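Local structure of PCP domain (Thermobifida fusca, 7KW3) at residues 17-23 against 30-36; 2-6 against 25-29. The protein probably serves as the peptidyl carrier domain of a non-ribosomal peptide synthetase, holding intermediates on a phosphopantetheine arm. All coordinates share one frame; numbering follows the deposited sequence.

Contact 1 (17-23 against 30-36)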
loop_
_atom_site.group_PDB
_atom_site.type_symbol
_atom_site.label_atom_id
_atom_site.label_comp_id
_atom_site.label_asym_id
_atom_site.label_seq_id
_atom_site.Cartn_x
_atom_site.Cartn_y
_atom_site.Cartn_z
ATOM N N TYR A 17 -4.357 1.493 0.849
ATOM C CA TYR A 17 -5.002 0.474 0.015
ATOM C C TYR A 17 -6.515 0.571 0.109
ATOM O O TYR A 17 -7.217 0.552 -0.907
ATOM C CB TYR A 17 -4.594 -0.934 0.438
ATOM C CG TYR A 17 -3.346 -1.524 -0.161
ATOM C CD1 TYR A 17 -2.184 -0.775 -0.297
ATOM C CD2 TYR A 17 -3.312 -2.867 -0.524
ATOM C CE1 TYR A 17 -1.029 -1.341 -0.811
ATOM C CE2 TYR A 17 -2.165 -3.442 -1.037
ATOM C CZ TYR A 17 -1.025 -2.679 -1.173
ATOM O OH TYR A 17 0.121 -3.258 -1.669
ATOM N N ALA A 18 -7.037 0.633 1.335
ATOM C CA ALA A 18 -8.481 0.680 1.520
ATOM C C ALA A 18 -9.066 1.929 0.879
ATOM O O ALA A 18 -10.103 1.866 0.210
ATOM C CB ALA A 18 -8.823 0.619 3.009
ATOM N N GLU A 19 -8.392 3.069 1.044
ATOM C CA GLU A 19 -8.902 4.307 0.474
ATOM C C GLU A 19 -8.849 4.275 -1.050
ATOM O O GLU A 19 -9.802 4.686 -1.720
ATOM C CB GLU A 19 -8.106 5.494 1.018
ATOM C CG GLU A 19 -8.473 6.831 0.379
ATOM C CD GLU A 19 -7.312 7.829 0.411
ATOM O OE1 GLU A 19 -7.326 8.780 -0.402
ATOM O OE2 GLU A 19 -6.382 7.661 1.241
ATOM N N VAL A 20 -7.748 3.773 -1.614
ATOM C CA VAL A 20 -7.574 3.788 -3.064
ATOM C C VAL A 20 -8.490 2.768 -3.725
ATOM O O VAL A 20 -9.074 3.035 -4.780
ATOM C CB VAL A 20 -6.094 3.535 -3.423
ATOM C CG1 VAL A 20 -5.949 3.069 -4.850
ATOM C CG2 VAL A 20 -5.279 4.792 -3.204
ATOM N N LEU A 21 -8.624 1.583 -3.126
ATOM C CA LEU A 21 -9.455 0.529 -3.691
ATOM C C LEU A 21 -10.930 0.682 -3.338
ATOM O O LEU A 21 -11.749 -0.099 -3.834
ATOM C CB LEU A 21 -8.961 -0.847 -3.229
ATOM C CG LEU A 21 -7.565 -1.254 -3.700
ATOM C CD1 LEU A 21 -7.041 -2.400 -2.851
ATOM C CD2 LEU A 21 -7.594 -1.644 -5.168
ATOM N N GLY A 22 -11.291 1.666 -2.513
ATOM C CA GLY A 22 -12.687 1.848 -2.150
ATOM C C GLY A 22 -13.219 0.846 -1.151
ATOM O O GLY A 22 -14.429 0.639 -1.082
ATOM N N LEU A 23 -12.347 0.223 -0.373
ATOM C CA LEU A 23 -12.734 -0.773 0.611
ATOM C C LEU A 23 -12.777 -0.143 1.999
ATOM O O LEU A 23 -12.221 0.934 2.236
ATOM C CB LEU A 23 -11.762 -1.957 0.580
ATOM C CG LEU A 23 -11.716 -2.682 -0.769
ATOM C CD1 LEU A 23 -10.558 -3.668 -0.857
ATOM C CD2 LEU A 23 -13.049 -3.393 -1.041
ATOM N N ALA A 30 -2.902 -8.245 2.328
ATOM C CA ALA A 30 -3.681 -8.019 1.121
ATOM C C ALA A 30 -2.790 -7.793 -0.094
ATOM O O ALA A 30 -1.755 -7.120 -0.016
ATOM C CB ALA A 30 -4.602 -6.821 1.307
ATOM N N ASP A 31 -3.215 -8.365 -1.221
ATOM C CA ASP A 31 -2.544 -8.223 -2.506
ATOM C C ASP A 31 -3.260 -7.133 -3.290
ATOM O O ASP A 31 -4.458 -7.260 -3.575
ATOM C CB ASP A 31 -2.569 -9.546 -3.277
ATOM C CG ASP A 31 -1.791 -9.484 -4.592
ATOM O OD1 ASP A 31 -2.110 -8.634 -5.453
ATOM O OD2 ASP A 31 -0.856 -10.301 -4.763
ATOM N N PHE A 32 -2.519 -6.083 -3.659
ATOM C CA PHE A 32 -3.138 -4.914 -4.284
ATOM C C PHE A 32 -3.864 -5.281 -5.578
ATOM O O PHE A 32 -4.988 -4.822 -5.819
ATOM C CB PHE A 32 -2.077 -3.842 -4.534
ATOM C CG PHE A 32 -2.631 -2.519 -4.978
ATOM C CD1 PHE A 32 -3.349 -1.718 -4.100
ATOM C CD2 PHE A 32 -2.409 -2.057 -6.270
ATOM C CE1 PHE A 32 -3.850 -0.484 -4.504
ATOM C CE2 PHE A 32 -2.903 -0.818 -6.680
ATOM C CZ PHE A 32 -3.628 -0.033 -5.794
ATOM N N PHE A 33 -3.262 -6.138 -6.405
ATOM C CA PHE A 33 -3.902 -6.480 -7.671
ATOM C C PHE A 33 -4.972 -7.551 -7.509
ATOM O O PHE A 33 -5.941 -7.568 -8.277
ATOM C CB PHE A 33 -2.836 -6.884 -8.693
ATOM C CG PHE A 33 -1.887 -5.769 -8.987
ATOM C CD1 PHE A 33 -2.253 -4.741 -9.859
ATOM C CD2 PHE A 33 -0.679 -5.683 -8.312
ATOM C CE1 PHE A 33 -1.401 -3.676 -10.094
ATOM C CE2 PHE A 33 0.184 -4.621 -8.540
ATOM C CZ PHE A 33 -0.180 -3.612 -9.436
ATOM N N ALA A 34 -4.852 -8.423 -6.510
ATOM C CA ALA A 34 -5.946 -9.351 -6.245
ATOM C C ALA A 34 -7.208 -8.615 -5.811
ATOM O O ALA A 34 -8.316 -9.125 -6.008
ATOM C CB ALA A 34 -5.528 -10.369 -5.184
ATOM N N LEU A 35 -7.061 -7.430 -5.220
ATOM C CA LEU A 35 -8.178 -6.633 -4.728
ATOM C C LEU A 35 -8.687 -5.632 -5.753
ATOM O O LEU A 35 -9.512 -4.777 -5.414
ATOM C CB LEU A 35 -7.768 -5.894 -3.453
ATOM C CG LEU A 35 -7.559 -6.824 -2.271
ATOM C CD1 LEU A 35 -7.191 -6.015 -1.057
ATOM C CD2 LEU A 35 -8.841 -7.606 -2.043
ATOM N N GLY A 36 -8.201 -5.705 -6.987
ATOM C CA GLY A 36 -8.667 -4.840 -8.046
ATOM C C GLY A 36 -7.708 -3.754 -8.492
ATOM O O GLY A 36 -8.128 -2.858 -9.231
HETATM O O HOH W 1 -11.838 -2.824 -5.519
#
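F32 points one edge of its ring at the face of Y17, a T-shaped pair with centroids 4.9 Å apart and planes at 66°. The edge atom over the ring is F32 CD1, 3.6 Å above the Y17 plane and over the ring centre. With F32 CG anti to the backbone N (chi1 -171°), the ring is carried away from its own loop and over the tyrosine, toward V20 and L21, while F32 CB rests 3.5 Å from Y17 CE2. The tyrosine hydroxyl is hydrogen-bonded to the backbone O of P65, so its polar end is satisfied inside the fold.

Aliphatic contacts continue around the phenylalanine. V20 CG1 meets the ring edge near its plane, 4.0 Å from F32 CZ, and L21 CG lies 3.9 Å from F32 CE1. L21 then splits its branches: CD1 packs 3.6 Å from L35 CB, whereas CD2 reaches the backbone of L35 and G36. L23 CD1 adds a looser touch on L35 CD1. Helices 39-51 and 58-63 close over F32 through T42 and V61.

The arrangement joins the last turns of helix 8-21 to the loop leading into helix 39-51 in a helical carrier-protein domain. G36 is the first glycine of the Gly-Gly-Asp-Ser signature, whose serine carries the phosphopantetheine in this family.

Polar bonds shape the loop itself. D31 OD1 accepts from A34 N, 2.9 Å away, in an Asx motif; this N-H comes from above the carboxylate plane, 44° out of it, and F33 N gives the same oxygen a weak second bond. F33 to G36 form a type I turn. Across the contact there is no direct hydrogen bond, but one water donates to both L21 O and L35 O, linking the two segments.

Contact 2 (2-6 against 25-29)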
loop_
_atom_site.group_PDB
_atom_site.type_symbol
_atom_site.label_atom_id
_atom_site.label_comp_id
_atom_site.label_asym_id
_atom_site.label_seq_id
_atom_site.Cartn_x
_atom_site.Cartn_y
_atom_site.Cartn_z
ATOM N N VAL A 2 -9.043 -10.865 9.563
ATOM C CA VAL A 2 -8.215 -9.935 8.799
ATOM C C VAL A 2 -6.992 -9.518 9.622
ATOM O O VAL A 2 -7.114 -9.231 10.815
ATOM C CB VAL A 2 -9.047 -8.720 8.335
ATOM C CG1 VAL A 2 -8.152 -7.554 7.898
ATOM C CG2 VAL A 2 -9.972 -9.140 7.199
ATOM N N ARG A 3 -5.820 -9.491 8.972
ATOM C CA ARG A 3 -4.537 -9.391 9.670
ATOM C C ARG A 3 -4.161 -7.934 9.934
ATOM O O ARG A 3 -3.956 -7.153 8.997
ATOM C CB ARG A 3 -3.432 -10.076 8.868
ATOM C CG ARG A 3 -2.024 -9.709 9.339
ATOM C CD ARG A 3 -0.952 -10.448 8.564
ATOM N NE ARG A 3 -1.220 -11.878 8.567
ATOM C CZ ARG A 3 -0.574 -12.760 7.813
ATOM N NH1 ARG A 3 -0.895 -14.052 7.880
ATOM N NH2 ARG A 3 0.393 -12.348 6.997
ATOM N N GLU A 4 -4.039 -7.586 11.212
ATOM C CA GLU A 4 -3.666 -6.240 11.610
ATOM C C GLU A 4 -2.240 -5.911 11.176
ATOM O O GLU A 4 -1.357 -6.770 11.199
ATOM C CB GLU A 4 -3.777 -6.085 13.125
ATOM C CG GLU A 4 -5.213 -5.950 13.629
ATOM C CD GLU A 4 -5.994 -4.842 12.915
ATOM O OE1 GLU A 4 -7.081 -5.128 12.366
ATOM O OE2 GLU A 4 -5.517 -3.689 12.900
ATOM N N PRO A 5 -1.987 -4.665 10.798
ATOM C CA PRO A 5 -0.608 -4.253 10.515
ATOM C C PRO A 5 0.251 -4.353 11.765
ATOM O O PRO A 5 -0.221 -4.182 12.894
ATOM C CB PRO A 5 -0.762 -2.802 10.061
ATOM C CG PRO A 5 -1.979 -2.334 10.789
ATOM C CD PRO A 5 -2.907 -3.521 10.883
ATOM N N ALA A 6 1.527 -4.660 11.559
ATOM C CA ALA A 6 2.437 -4.824 12.682
ATOM C C ALA A 6 3.497 -3.739 12.745
ATOM O O ALA A 6 4.265 -3.703 13.709
ATOM C CB ALA A 6 3.107 -6.206 12.637
ATOM N N LYS A 25 -11.686 -1.699 4.966
ATOM C CA LYS A 25 -10.452 -2.004 5.658
ATOM C C LYS A 25 -9.792 -3.136 4.898
ATOM O O LYS A 25 -10.461 -3.925 4.225
ATOM C CB LYS A 25 -10.717 -2.380 7.122
ATOM C CG LYS A 25 -9.495 -2.494 8.014
ATOM C CD LYS A 25 -9.930 -2.723 9.463
ATOM C CE LYS A 25 -8.764 -3.109 10.352
ATOM N NZ LYS A 25 -9.161 -3.029 11.785
ATOM N N VAL A 26 -8.476 -3.203 5.016
ATOM C CA VAL A 26 -7.650 -4.111 4.237
ATOM C C VAL A 26 -6.586 -4.686 5.170
ATOM O O VAL A 26 -6.054 -3.976 6.033
ATOM C CB VAL A 26 -7.051 -3.353 3.030
ATOM C CG1 VAL A 26 -5.718 -3.904 2.625
ATOM C CG2 VAL A 26 -8.027 -3.361 1.873
ATOM N N GLY A 27 -6.303 -5.989 5.027
ATOM C CA GLY A 27 -5.345 -6.635 5.900
ATOM C C GLY A 27 -3.902 -6.416 5.475
ATOM O O GLY A 27 -3.587 -6.065 4.337
ATOM N N ALA A 28 -2.994 -6.639 6.421
ATOM C CA ALA A 28 -1.581 -6.490 6.097
ATOM C C ALA A 28 -1.083 -7.527 5.096
ATOM O O ALA A 28 0.016 -7.366 4.564
ATOM C CB ALA A 28 -0.745 -6.556 7.373
ATOM N N ASP A 29 -1.849 -8.581 4.831
ATOM C CA ASP A 29 -1.493 -9.578 3.835
ATOM C C ASP A 29 -2.223 -9.373 2.508
ATOM O O ASP A 29 -2.161 -10.243 1.636
ATOM C CB ASP A 29 -1.777 -10.977 4.386
ATOM C CG ASP A 29 -3.227 -11.145 4.838
ATOM O OD1 ASP A 29 -4.022 -10.174 4.776
ATOM O OD2 ASP A 29 -3.570 -12.264 5.263
HETATM O O HOH W 2 -6.464 -9.842 6.226
#
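R3 and G27 bring two irregular loops together, their CA atoms 4.7 Å apart and the segments running 79° to each other; the nearly straight bond from A28 N to R3 O (2.8 Å, N-H...O 171°) ties them where they meet. V2 CG1 lies 3.6 Å from G27 CA, bringing the valine methyl directly against the glycine backbone. The A28 methyl packs against the R3 aliphatic chain, with CB 3.9 Å from R3 CG, and also touches P5. E10 of helix 8-21 also touches the alanine and the proline.

The R3 chain bends at chi3 and lays its guanidinium over D29. D29 OD2 lies 3.9 Å above the guanidinium plane, over its centre, and no N-H points at it, making this an attraction of charges alone. The other carboxylate oxygen, OD1, is engaged by a water that also accepts from R3 N, so R3 meets D29 through both its backbone and its side chain. A sulfate ion, probably from the crystallisation liquor, lies about 4 Å from the R3 side chain.

On the far flank K25, extended beyond CG, spans to E4, which curls towards it through a bend at chi2. K25 NZ donates to E4 OE1 on the syn side, 3.0 Å away, in a salt bridge.

One direct backbone bond and a small apolar seam therefore fix this crossing, with opposite charges probably adding attraction on two flanks; as those residues are exposed, solvent and salt should weaken that part, and the lattice, touching R3, E4 and K25, may bias their poses.

In the fold
The segments alternate along the chain: 2-6, 17-23, 25-29, 30-36. Contact 1 and contact 2, with centres about 12 Å apart, thus cross along the chain, and both lie beside helix 8-21. V26 joins them from the inner side of contact 2: its CG1 lies 3.9 Å from Y17 CB and its CG2 lies 4.0 Å from L35 CD1. A18 CB, 4.1 Å from K25 CA, adds a further touch. Contact 1 lies about 8 Å from the centre of the chain and contact 2 about 11 Å, measured between centres. Of the two, contact 1 is nearer in sequence to the probable phosphopantetheine attachment site, since 30-36 ends shortly before the signature serine at the start of helix 39-51.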